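Local coordinates for Non-structural protein 2 (Bluetongue virus, PDB 1UTY) that binds single-stranded RNA through this N-terminal domain of the viral non-structural protein NS2, a predominantly beta-stranded fold that assembles with a second copy, at residues T9-V14 with N50-G55; I37-V42 with V84-E89; V57-G62 with Y121-G126; S76-P81 with W94-V99. All coordinates share one frame; numbering follows the deposited sequence.

Contact 1 (T9-V14 with N50-G55); sequences TKNIFV and NPEPKG
Phe13 has the largest share of this contact, laying its ring against the loop 50-55 as strand 10-14 runs past it. Its CG stands anti to the carbonyl carbon (chi1 -60°), which directs the ring into the curve of the loop. Pro51 lies over one face: its CA sits 3.5 Å from the ring centroid and only 3° off the normal, a CH-pi contact almost exactly centred, with Pro51 CB shifted toward Phe13 CD2. The far end of the ring meets Glu52, where Phe13 CZ comes to 3.2 Å from Glu52 N and 3.5 Å from Glu52 CG. The extended Glu52 side chain crosses the ring at about a right angle and carries its carboxylate on toward Asn11. Glu52 OE1 stays 3.9 Å from Asn11 OD1 without a bond, and that amide oxygen is taken up by Gln36. Glu52 to Gly55 form a type II turn closed by Gly55 N to Glu52 O (3.0 Å). At its end Gly55, lacking a side chain, lets its CA approach the ring edge, 4.0 Å from Phe13 CE2. A water bridges the backbones, donating to Lys54 O and accepting from Asn11 N. The loop folds back over strand 10-15 just before the chain enters strand 56-59, which pairs parallel with one edge of 10-15; strand 34-39 pairs along the other edge, and Val147 of the second subunit packs on Pro51.

Contact 2 (I37-V42 with V84-E89); sequences IKIGRV and VEATTE
No aromatic ring takes part between 37-42 and 84-89; the one flat group met by a side chain is the peptide leading into Thr87, whose N lies 4.0 Å from Ile39 CD1. The rest is mainly aliphatic. Ile37 and Val84 reach toward each other tip to tip, CD1 of the isoleucine stopping 3.5 Å from CG2 of the valine. Both isoleucines hold CG1 anti to the carbonyl carbon and run on extended to CD1 (chi2 171° in Ile37), so the terminal methyl makes the contact. Val84 meets it with CG2, the branch anti to its own backbone N. One step along, Ile39 CD1 rests 3.6 Å from Ala86 CB, a long side chain against a short one. The other branch of Ile39 passes alongside Thr88, CG2 lying 4.2 Å from OG1. At the end of the strand, Thr87 OG1 accepts from Glu89 N at 3.2 Å in a nearly straight bond (168°), an ST turn that bends the chain as it leaves the contact. Leu77 and Ile75 of strand 73-79 and Ile12 of strand 10-15 flank these methyls. With no hydrogen bond between them, axes 8.0 Å apart and a crossing of -35°, strands 37-39 and 84-87 meet face to face as in aligned beta-sandwich packing, where distant parts of the curved sheet close over a shared apolar layer.

Contact 3 (V57-G62 with Y121-G126); sequences VLNVPG and YCKGMG
Backbone hydrogen bonds dominate the pairing of 57-62 with 121-126. Val57 O accepts from Cys122 N at 2.8 Å, Asn59 N donates to Cys122 O at 2.9 Å, and Asn59 O accepts from Gly124 N at 3.0 Å, the last nearly straight at 174°. In all three the donor lies almost along the C=O axis. Asn59 therefore grips the residues before and after its partner Lys123, and a weaker CA-H...O contact runs from Leu58 CA to Cys122 O. One side-chain hydrogen bond adds to this: Asn59 ND2 donates to Tyr121 OH at 2.7 Å. Both side chains leave anti to their backbone N and lie side by side, pointing the same way, with the amide and ring planes 65° apart; ND2 comes in at the edge of the ring. Apolar contacts divide between the two faces. Val57 CG1 touches the Tyr121 edge at CD1 (4.0 Å), where Leu144 of the second subunit packs on both residues. On the opposite face Leu58 CD1 meets Cys122 CB, where Leu58 also packs on Ile12 and Cys122 on Val99. Past the strands, Pro61 brings CD to 3.3 Å from Gly124 O and sets its CG beside the Met125 carbonyl. The register, in which one residue bonds to both neighbours of its opposite number, is that of parallel beta strands, here joining 56-59 to 113-123 within the mixed sheet.

Contact 4 (S76-P81 with W94-V99); sequences SLMLTP and WKFEGV
Strand 76-79 and the chain 94-96, which leads into strand 97-99, share no backbone hydrogen bond, and their nearest CA atoms, those of Ser76 and Phe96, are 7.5 Å apart. Met78 and Phe96 do most of the bridging. The Met78 chain turns at chi2 (-57°), swinging its sulfur and methyl toward the aromatic residues although its CB does not point at them. Its CE reaches 3.5 Å from Trp94 CB and also touches CG and CD1 of the indole, and it lies 3.7 Å from Phe96 CE2, in a direction roughly perpendicular to that of Trp94 CB. The methionine crosses both aromatic side chains at about a right angle. Its SD, 5.1 Å from the Phe96 ring centroid and 52° off the normal, makes an oblique Met-aromatic contact. In the mixed sheet, strands 73-79 and 97-110 are not neighbours: strand 64-70 runs between them, and Ala65 on that strand, with its small side chain, has both Met78 and Phe96 resting on it. The contact is thus one made across an intervening strand, over a single face of the sheet. Ser76 approaches the phenyl ring farther along, its CB 4.1 Å from the centroid in an off-centre CH-pi contact, with OG above the same ring toward the rim. That hydroxyl is hydrogen-bonded to Arg67 NE, again on the middle strand, and Phe96 also packs on Arg67. Around the Trp94 indole, Trp91 and Tyr131 make edge-to-face contacts, and Tyr131 also touches Met78.

All four contacts belong to the same mixed sheet but use it differently. Contact 1 is buried, contacts 3 and 4 partly so, and contact 2 lies at the surface; contacts 1 and 3 also touch the second subunit. Contact 3 pairs adjacent strands through their backbones, and contact 1 folds a loop onto an aromatic ring. Contact 2 brings strands far apart in sheet order face to face through methyl groups, while contact 4 spans one strand with sulfur and aromatic groups. Strands 10-15 and 34-39 join contacts 1 and 2, and 73-79 with 84-87 join contacts 4 and 2. Glu97 ties contact 4 to contact 3, its OE2 accepting from Met125 N and its OE1 from Gly126 N.

Contact 1 (T9-V14 with N50-G55)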
loop_
_atom_site.group_PDB
_atom_site.type_symbol
_atom_site.label_atom_id
_atom_site.label_comp_id
_atom_site.label_asym_id
_atom_site.label_seq_id
_atom_site.Cartn_x
_atom_site.Cartn_y
_atom_site.Cartn_z
ATOM N N THR A 9 -9.428 9.666 15.874
ATOM C CA THR A 9 -8.042 10.030 16.143
ATOM C C THR A 9 -7.084 8.887 15.786
ATOM O O THR A 9 -7.325 7.741 16.164
ATOM C CB THR A 9 -7.927 10.363 17.672
ATOM O OG1 THR A 9 -8.733 11.507 17.974
ATOM C CG2 THR A 9 -6.522 10.795 18.082
ATOM N N LYS A 10 -5.991 9.194 15.091
ATOM C CA LYS A 10 -4.944 8.198 14.856
ATOM C C LYS A 10 -3.632 8.566 15.555
ATOM O O LYS A 10 -3.211 9.734 15.545
ATOM C CB LYS A 10 -4.697 7.979 13.357
ATOM C CG LYS A 10 -5.921 7.506 12.534
ATOM C CD LYS A 10 -6.395 6.090 12.902
ATOM C CE LYS A 10 -7.906 5.921 12.656
ATOM N NZ LYS A 10 -8.643 5.219 13.767
ATOM N N ASN A 11 -2.988 7.552 16.139
ATOM C CA ASN A 11 -1.708 7.704 16.821
ATOM C C ASN A 11 -0.592 6.928 16.161
ATOM O O ASN A 11 -0.591 5.703 16.163
ATOM C CB ASN A 11 -1.833 7.260 18.276
ATOM C CG ASN A 11 -2.530 8.272 19.113
ATOM O OD1 ASN A 11 -1.921 9.256 19.530
ATOM N ND2 ASN A 11 -3.828 8.081 19.327
ATOM N N ILE A 12 0.361 7.660 15.608
ATOM C CA ILE A 12 1.473 7.076 14.898
ATOM C C ILE A 12 2.718 7.308 15.746
ATOM O O ILE A 12 2.996 8.428 16.170
ATOM C CB ILE A 12 1.586 7.692 13.459
ATOM C CG1 ILE A 12 0.315 7.397 12.658
ATOM C CG2 ILE A 12 2.763 7.115 12.668
ATOM C CD1 ILE A 12 -0.658 8.545 12.634
ATOM N N PHE A 13 3.421 6.219 16.019
ATOM C CA PHE A 13 4.628 6.231 16.806
ATOM C C PHE A 13 5.757 5.876 15.865
ATOM O O PHE A 13 5.918 4.719 15.482
ATOM C CB PHE A 13 4.503 5.233 17.963
ATOM C CG PHE A 13 3.349 5.545 18.899
ATOM C CD1 PHE A 13 3.533 6.397 19.984
ATOM C CD2 PHE A 13 2.075 5.021 18.655
ATOM C CE1 PHE A 13 2.465 6.717 20.843
ATOM C CE2 PHE A 13 0.998 5.317 19.494
ATOM C CZ PHE A 13 1.187 6.183 20.600
ATOM N N VAL A 14 6.501 6.890 15.442
ATOM C CA VAL A 14 7.593 6.681 14.504
ATOM C C VAL A 14 8.784 6.159 15.273
ATOM O O VAL A 14 9.196 6.753 16.274
ATOM C CB VAL A 14 7.952 7.957 13.708
ATOM C CG1 VAL A 14 9.008 7.654 12.666
ATOM C CG2 VAL A 14 6.694 8.529 13.016
ATOM N N ASN A 50 6.826 4.662 24.634
ATOM C CA ASN A 50 6.111 3.497 24.125
ATOM C C ASN A 50 4.841 3.823 23.328
ATOM O O ASN A 50 4.219 4.866 23.536
ATOM C CB ASN A 50 5.834 2.483 25.263
ATOM C CG ASN A 50 4.791 2.970 26.248
ATOM O OD1 ASN A 50 5.120 3.596 27.252
ATOM N ND2 ASN A 50 3.526 2.687 25.962
ATOM N N PRO A 51 4.467 2.938 22.409
ATOM C CA PRO A 51 3.194 3.083 21.692
ATOM C C PRO A 51 1.996 2.798 22.606
ATOM O O PRO A 51 2.095 2.029 23.550
ATOM C CB PRO A 51 3.285 2.025 20.590
ATOM C CG PRO A 51 4.228 1.023 21.103
ATOM C CD PRO A 51 5.208 1.732 21.996
ATOM N N GLU A 52 0.876 3.431 22.300
ATOM C CA GLU A 52 -0.349 3.293 23.069
ATOM C C GLU A 52 -1.237 2.266 22.379
ATOM O O GLU A 52 -1.018 1.963 21.207
ATOM C CB GLU A 52 -1.067 4.633 23.116
ATOM C CG GLU A 52 -0.280 5.743 23.793
ATOM C CD GLU A 52 -1.035 7.063 23.806
ATOM O OE1 GLU A 52 -1.891 7.286 22.905
ATOM O OE2 GLU A 52 -0.766 7.879 24.719
ATOM N N PRO A 53 -2.226 1.726 23.098
ATOM C CA PRO A 53 -3.183 0.777 22.516
ATOM C C PRO A 53 -3.841 1.311 21.250
ATOM O O PRO A 53 -4.084 2.508 21.135
ATOM C CB PRO A 53 -4.223 0.613 23.620
ATOM C CG PRO A 53 -3.462 0.860 24.857
ATOM C CD PRO A 53 -2.477 1.949 24.533
ATOM N N LYS A 54 -4.112 0.424 20.302
ATOM C CA LYS A 54 -4.697 0.810 19.018
ATOM C C LYS A 54 -3.776 1.731 18.196
ATOM O O LYS A 54 -4.173 2.251 17.164
ATOM C CB LYS A 54 -6.092 1.432 19.225
ATOM N N GLY A 55 -2.539 1.916 18.653
ATOM C CA GLY A 55 -1.562 2.720 17.939
ATOM C C GLY A 55 -0.804 2.000 16.825
ATOM O O GLY A 55 -0.756 0.753 16.767
HETATM O O HOH W 1 -4.424 4.811 16.380
#

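Contact 2 (I37-V42 with V84-E89)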
loop_
_atom_site.group_PDB
_atom_site.type_symbol
_atom_site.label_atom_id
_atom_site.label_comp_id
_atom_site.label_asym_id
_atom_site.label_seq_id
_atom_site.Cartn_x
_atom_site.Cartn_y
_atom_site.Cartn_z
ATOM N N ILE A 37 3.117 10.886 16.653
ATOM C CA ILE A 37 2.302 11.793 15.851
ATOM C C ILE A 37 0.825 11.473 16.048
ATOM O O ILE A 37 0.368 10.388 15.720
ATOM C CB ILE A 37 2.677 11.709 14.354
ATOM C CG1 ILE A 37 4.187 11.918 14.196
ATOM C CG2 ILE A 37 1.868 12.739 13.535
ATOM C CD1 ILE A 37 4.689 11.647 12.804
ATOM N N LYS A 38 0.094 12.431 16.600
ATOM C CA LYS A 38 -1.330 12.283 16.844
ATOM C C LYS A 38 -2.102 13.137 15.850
ATOM O O LYS A 38 -1.874 14.343 15.758
ATOM C CB LYS A 38 -1.682 12.692 18.266
ATOM C CG LYS A 38 -3.153 12.489 18.620
ATOM C CD LYS A 38 -3.352 12.401 20.136
ATOM C CE LYS A 38 -3.484 13.780 20.764
ATOM N NZ LYS A 38 -3.580 13.717 22.273
ATOM N N ILE A 39 -3.000 12.496 15.102
ATOM C CA ILE A 39 -3.837 13.198 14.123
ATOM C C ILE A 39 -5.274 13.145 14.599
ATOM O O ILE A 39 -5.732 12.096 15.035
ATOM C CB ILE A 39 -3.710 12.550 12.722
ATOM C CG1 ILE A 39 -2.279 12.629 12.215
ATOM C CG2 ILE A 39 -4.619 13.252 11.715
ATOM C CD1 ILE A 39 -2.009 11.652 11.093
ATOM N N GLY A 40 -5.974 14.274 14.553
ATOM C CA GLY A 40 -7.376 14.309 14.941
ATOM C C GLY A 40 -7.817 15.643 15.499
ATOM O O GLY A 40 -7.232 16.668 15.196
ATOM N N ARG A 41 -8.865 15.614 16.314
ATOM C CA ARG A 41 -9.398 16.797 16.976
ATOM C C ARG A 41 -8.277 17.540 17.706
ATOM O O ARG A 41 -8.194 18.764 17.655
ATOM C CB ARG A 41 -10.491 16.380 17.979
ATOM C CG ARG A 41 -11.302 17.518 18.584
ATOM C CD ARG A 41 -12.427 17.040 19.507
ATOM N NE ARG A 41 -12.618 17.898 20.676
ATOM C CZ ARG A 41 -13.801 18.368 21.080
ATOM N NH1 ARG A 41 -14.912 18.080 20.409
ATOM N NH2 ARG A 41 -13.882 19.139 22.157
ATOM N N VAL A 42 -7.461 16.763 18.408
ATOM C CA VAL A 42 -6.286 17.238 19.098
ATOM C C VAL A 42 -5.095 16.653 18.356
ATOM O O VAL A 42 -5.046 15.451 18.099
ATOM C CB VAL A 42 -6.291 16.782 20.573
ATOM C CG1 VAL A 42 -5.053 17.290 21.324
ATOM C CG2 VAL A 42 -7.579 17.238 21.270
ATOM N N VAL A 84 7.668 17.045 9.497
ATOM C CA VAL A 84 6.693 15.969 9.415
ATOM C C VAL A 84 5.368 16.578 8.959
ATOM O O VAL A 84 4.982 17.645 9.426
ATOM C CB VAL A 84 6.527 15.199 10.765
ATOM C CG1 VAL A 84 6.504 16.157 11.939
ATOM C CG2 VAL A 84 5.252 14.430 10.784
ATOM N N GLU A 85 4.692 15.886 8.039
ATOM C CA GLU A 85 3.369 16.258 7.587
ATOM C C GLU A 85 2.495 15.010 7.482
ATOM O O GLU A 85 2.940 13.970 6.985
ATOM C CB GLU A 85 3.438 17.007 6.261
ATOM C CG GLU A 85 2.304 17.990 6.077
ATOM C CD GLU A 85 2.356 18.782 4.785
ATOM O OE1 GLU A 85 3.250 18.569 3.926
ATOM O OE2 GLU A 85 1.475 19.650 4.633
ATOM N N ALA A 86 1.258 15.090 7.962
ATOM C CA ALA A 86 0.420 13.887 7.983
ATOM C C ALA A 86 -1.083 14.134 7.859
ATOM O O ALA A 86 -1.601 15.228 8.149
ATOM C CB ALA A 86 0.725 13.017 9.202
ATOM N N THR A 87 -1.775 13.101 7.403
ATOM C CA THR A 87 -3.193 13.213 7.164
ATOM C C THR A 87 -3.863 11.860 7.047
ATOM O O THR A 87 -3.265 10.849 6.625
ATOM C CB THR A 87 -3.470 14.078 5.925
ATOM O OG1 THR A 87 -4.869 14.300 5.805
ATOM C CG2 THR A 87 -3.127 13.336 4.654
ATOM N N THR A 88 -5.132 11.896 7.389
ATOM C CA THR A 88 -5.994 10.753 7.459
ATOM C C THR A 88 -6.868 10.730 6.209
ATOM O O THR A 88 -7.625 9.790 5.973
ATOM C CB THR A 88 -6.813 10.935 8.743
ATOM O OG1 THR A 88 -6.340 10.013 9.737
ATOM C CG2 THR A 88 -8.238 10.628 8.550
ATOM N N GLU A 89 -6.740 11.771 5.396
ATOM C CA GLU A 89 -7.526 11.886 4.189
ATOM C C GLU A 89 -6.689 11.683 2.913
ATOM O O GLU A 89 -5.456 11.480 2.982
ATOM C CB GLU A 89 -8.272 13.216 4.211
ATOM C CG GLU A 89 -9.375 13.175 5.261
ATOM C CD GLU A 89 -10.128 14.471 5.422
ATOM O OE1 GLU A 89 -10.560 15.062 4.407
ATOM O OE2 GLU A 89 -10.307 14.887 6.579
#

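Contact 3 (V57-G62 with Y121-G126)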
loop_
_atom_site.group_PDB
_atom_site.type_symbol
_atom_site.label_atom_id
_atom_site.label_comp_id
_atom_site.label_asym_id
_atom_site.label_seq_id
_atom_site.Cartn_x
_atom_site.Cartn_y
_atom_site.Cartn_z
ATOM N N VAL A 57 2.884 1.493 15.072
ATOM C CA VAL A 57 4.321 1.674 15.122
ATOM C C VAL A 57 4.793 1.741 13.678
ATOM O O VAL A 57 4.643 0.795 12.908
ATOM C CB VAL A 57 5.048 0.546 15.889
ATOM C CG1 VAL A 57 6.552 0.656 15.725
ATOM C CG2 VAL A 57 4.673 0.569 17.361
ATOM N N LEU A 58 5.321 2.895 13.314
ATOM C CA LEU A 58 5.878 3.097 12.006
ATOM C C LEU A 58 7.399 3.064 12.136
ATOM O O LEU A 58 8.040 4.055 12.504
ATOM C CB LEU A 58 5.384 4.423 11.431
ATOM C CG LEU A 58 5.849 4.778 10.012
ATOM C CD1 LEU A 58 5.587 3.600 9.037
ATOM C CD2 LEU A 58 5.181 6.084 9.548
ATOM N N ASN A 59 7.951 1.886 11.872
ATOM C CA ASN A 59 9.382 1.653 11.848
ATOM C C ASN A 59 9.867 2.091 10.467
ATOM O O ASN A 59 9.479 1.496 9.444
ATOM C CB ASN A 59 9.620 0.165 12.098
ATOM C CG ASN A 59 11.108 -0.237 12.130
ATOM O OD1 ASN A 59 11.989 0.527 11.784
ATOM N ND2 ASN A 59 11.364 -1.478 12.518
ATOM N N VAL A 60 10.658 3.165 10.414
ATOM C CA VAL A 60 11.257 3.590 9.139
ATOM C C VAL A 60 12.779 3.659 9.220
ATOM O O VAL A 60 13.317 3.801 10.309
ATOM C CB VAL A 60 10.662 4.939 8.587
ATOM C CG1 VAL A 60 9.147 4.870 8.498
ATOM C CG2 VAL A 60 11.104 6.131 9.396
ATOM N N PRO A 61 13.466 3.539 8.080
ATOM C CA PRO A 61 14.936 3.644 8.039
ATOM C C PRO A 61 15.482 5.058 7.732
ATOM O O PRO A 61 16.703 5.254 7.797
ATOM C CB PRO A 61 15.298 2.696 6.896
ATOM C CG PRO A 61 14.139 2.916 5.906
ATOM C CD PRO A 61 12.911 3.234 6.746
ATOM N N GLY A 62 14.601 6.006 7.416
ATOM C CA GLY A 62 14.983 7.358 7.042
ATOM C C GLY A 62 13.823 8.123 6.404
ATOM O O GLY A 62 12.661 7.672 6.441
ATOM N N TYR A 121 1.777 -2.951 13.763
ATOM C CA TYR A 121 3.168 -2.835 13.331
ATOM C C TYR A 121 3.297 -2.583 11.827
ATOM O O TYR A 121 2.741 -3.327 11.007
ATOM C CB TYR A 121 3.996 -4.065 13.729
ATOM C CG TYR A 121 5.461 -3.899 13.382
ATOM C CD1 TYR A 121 6.259 -2.956 14.050
ATOM C CD2 TYR A 121 6.038 -4.631 12.356
ATOM C CE1 TYR A 121 7.596 -2.777 13.713
ATOM C CE2 TYR A 121 7.375 -4.460 12.014
ATOM C CZ TYR A 121 8.148 -3.539 12.695
ATOM O OH TYR A 121 9.473 -3.372 12.345
ATOM N N CYS A 122 4.056 -1.549 11.478
ATOM C CA CYS A 122 4.188 -1.091 10.096
ATOM C C CYS A 122 5.655 -0.832 9.799
ATOM O O CYS A 122 6.297 -0.016 10.474
ATOM C CB CYS A 122 3.400 0.199 9.872
ATOM S SG CYS A 122 1.720 0.176 10.504
ATOM N N LYS A 123 6.181 -1.543 8.808
ATOM C CA LYS A 123 7.573 -1.403 8.437
ATOM C C LYS A 123 7.674 -0.806 7.042
ATOM O O LYS A 123 7.189 -1.383 6.067
ATOM C CB LYS A 123 8.326 -2.753 8.531
ATOM C CG LYS A 123 9.805 -2.667 8.104
ATOM C CD LYS A 123 10.700 -3.643 8.858
ATOM C CE LYS A 123 12.154 -3.637 8.331
ATOM N NZ LYS A 123 12.719 -2.249 8.102
ATOM N N GLY A 124 8.295 0.360 6.962
ATOM C CA GLY A 124 8.503 1.047 5.701
ATOM C C GLY A 124 9.953 0.879 5.299
ATOM O O GLY A 124 10.820 0.781 6.151
ATOM N N MET A 125 10.201 0.838 3.997
ATOM C CA MET A 125 11.530 0.578 3.472
ATOM C C MET A 125 12.234 1.867 3.010
ATOM O O MET A 125 13.434 1.854 2.758
ATOM C CB MET A 125 11.465 -0.469 2.345
ATOM C CG MET A 125 11.112 -1.913 2.825
ATOM S SD MET A 125 12.162 -2.586 4.188
ATOM C CE MET A 125 13.746 -2.835 3.317
ATOM N N GLY A 126 11.496 2.967 2.917
ATOM C CA GLY A 126 12.080 4.248 2.572
ATOM C C GLY A 126 12.471 4.406 1.112
ATOM O O GLY A 126 13.459 5.075 0.808
#

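Contact 4 (S76-P81 with W94-V99)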
loop_
_atom_site.group_PDB
_atom_site.type_symbol
_atom_site.label_atom_id
_atom_site.label_comp_id
_atom_site.label_asym_id
_atom_site.label_seq_id
_atom_site.Cartn_x
_atom_site.Cartn_y
_atom_site.Cartn_z
ATOM N N SER A 76 -1.391 9.067 5.618
ATOM C CA SER A 76 -0.311 9.453 4.707
ATOM C C SER A 76 0.656 10.389 5.407
ATOM O O SER A 76 0.244 11.413 5.949
ATOM C CB SER A 76 -0.849 10.150 3.454
ATOM O OG SER A 76 -1.803 9.350 2.795
ATOM N N LEU A 77 1.939 10.052 5.371
ATOM C CA LEU A 77 2.929 10.818 6.112
ATOM C C LEU A 77 4.138 11.171 5.256
ATOM O O LEU A 77 4.708 10.313 4.557
ATOM C CB LEU A 77 3.390 10.058 7.350
ATOM C CG LEU A 77 2.343 9.575 8.344
ATOM C CD1 LEU A 77 2.059 8.068 8.114
ATOM C CD2 LEU A 77 2.825 9.844 9.762
ATOM N N MET A 78 4.510 12.443 5.313
ATOM C CA MET A 78 5.788 12.892 4.785
ATOM C C MET A 78 6.763 13.076 5.937
ATOM O O MET A 78 6.594 13.970 6.771
ATOM C CB MET A 78 5.622 14.203 4.028
ATOM C CG MET A 78 4.781 14.109 2.777
ATOM S SD MET A 78 5.417 12.898 1.595
ATOM C CE MET A 78 4.332 13.232 0.271
ATOM N N LEU A 79 7.773 12.217 6.002
ATOM C CA LEU A 79 8.803 12.356 7.036
ATOM C C LEU A 79 10.079 12.822 6.394
ATOM O O LEU A 79 10.696 12.069 5.625
ATOM C CB LEU A 79 9.028 11.035 7.789
ATOM C CG LEU A 79 7.768 10.330 8.307
ATOM C CD1 LEU A 79 8.137 9.019 8.991
ATOM C CD2 LEU A 79 6.919 11.259 9.252
ATOM N N THR A 80 10.470 14.062 6.671
ATOM C CA THR A 80 11.710 14.570 6.117
ATOM C C THR A 80 12.722 14.756 7.227
ATOM O O THR A 80 12.378 14.557 8.397
ATOM C CB THR A 80 11.503 15.894 5.312
ATOM O OG1 THR A 80 11.238 16.969 6.212
ATOM C CG2 THR A 80 10.260 15.807 4.418
ATOM N N PRO A 81 13.961 15.128 6.871
ATOM C CA PRO A 81 14.960 15.507 7.875
ATOM C C PRO A 81 14.547 16.789 8.585
ATOM O O PRO A 81 14.989 17.034 9.704
ATOM C CB PRO A 81 16.238 15.760 7.048
ATOM C CG PRO A 81 15.986 15.184 5.695
ATOM C CD PRO A 81 14.496 15.215 5.497
ATOM N N TRP A 94 0.734 13.334 -4.426
ATOM C CA TRP A 94 2.042 12.735 -4.142
ATOM C C TRP A 94 2.027 11.213 -4.130
ATOM O O TRP A 94 1.000 10.608 -3.842
ATOM C CB TRP A 94 2.592 13.206 -2.788
ATOM C CG TRP A 94 2.444 14.650 -2.459
ATOM C CD1 TRP A 94 1.667 15.175 -1.464
ATOM C CD2 TRP A 94 3.095 15.774 -3.088
ATOM N NE1 TRP A 94 1.781 16.543 -1.442
ATOM C CE2 TRP A 94 2.647 16.946 -2.421
ATOM C CE3 TRP A 94 3.999 15.916 -4.157
ATOM C CZ2 TRP A 94 3.078 18.242 -2.773
ATOM C CZ3 TRP A 94 4.434 17.217 -4.519
ATOM C CH2 TRP A 94 3.960 18.359 -3.826
ATOM N N LYS A 95 3.184 10.615 -4.433
ATOM C CA LYS A 95 3.422 9.175 -4.317
ATOM C C LYS A 95 3.744 8.841 -2.852
ATOM O O LYS A 95 4.346 9.659 -2.145
ATOM C CB LYS A 95 4.672 8.755 -5.126
ATOM C CG LYS A 95 4.590 8.818 -6.640
ATOM C CD LYS A 95 5.763 8.050 -7.321
ATOM C CE LYS A 95 6.393 8.896 -8.441
ATOM N NZ LYS A 95 6.700 8.178 -9.744
ATOM N N PHE A 96 3.410 7.615 -2.438
ATOM C CA PHE A 96 3.805 7.087 -1.138
ATOM C C PHE A 96 4.242 5.645 -1.248
ATOM O O PHE A 96 3.779 4.911 -2.114
ATOM C CB PHE A 96 2.628 7.127 -0.165
ATOM C CG PHE A 96 2.103 8.483 0.058
ATOM C CD1 PHE A 96 1.177 9.032 -0.824
ATOM C CD2 PHE A 96 2.561 9.233 1.120
ATOM C CE1 PHE A 96 0.720 10.314 -0.635
ATOM C CE2 PHE A 96 2.124 10.494 1.314
ATOM C CZ PHE A 96 1.203 11.058 0.441
ATOM N N GLU A 97 5.103 5.234 -0.329
ATOM C CA GLU A 97 5.306 3.820 -0.087
ATOM C C GLU A 97 4.108 3.269 0.695
ATOM O O GLU A 97 3.892 3.638 1.850
ATOM C CB GLU A 97 6.593 3.598 0.692
ATOM C CG GLU A 97 6.856 2.132 0.984
ATOM C CD GLU A 97 8.097 1.904 1.811
ATOM O OE1 GLU A 97 8.949 2.819 1.910
ATOM O OE2 GLU A 97 8.223 0.794 2.366
ATOM N N GLY A 98 3.332 2.398 0.052
ATOM C CA GLY A 98 2.274 1.650 0.712
ATOM C C GLY A 98 2.831 0.725 1.782
ATOM O O GLY A 98 3.483 -0.261 1.504
ATOM N N VAL A 99 2.587 1.074 3.031
ATOM C CA VAL A 99 3.092 0.305 4.148
ATOM C C VAL A 99 1.924 -0.524 4.657
ATOM O O VAL A 99 0.806 -0.004 4.830
ATOM C CB VAL A 99 3.622 1.243 5.265
ATOM C CG1 VAL A 99 4.094 0.451 6.471
ATOM C CG2 VAL A 99 4.743 2.141 4.730
#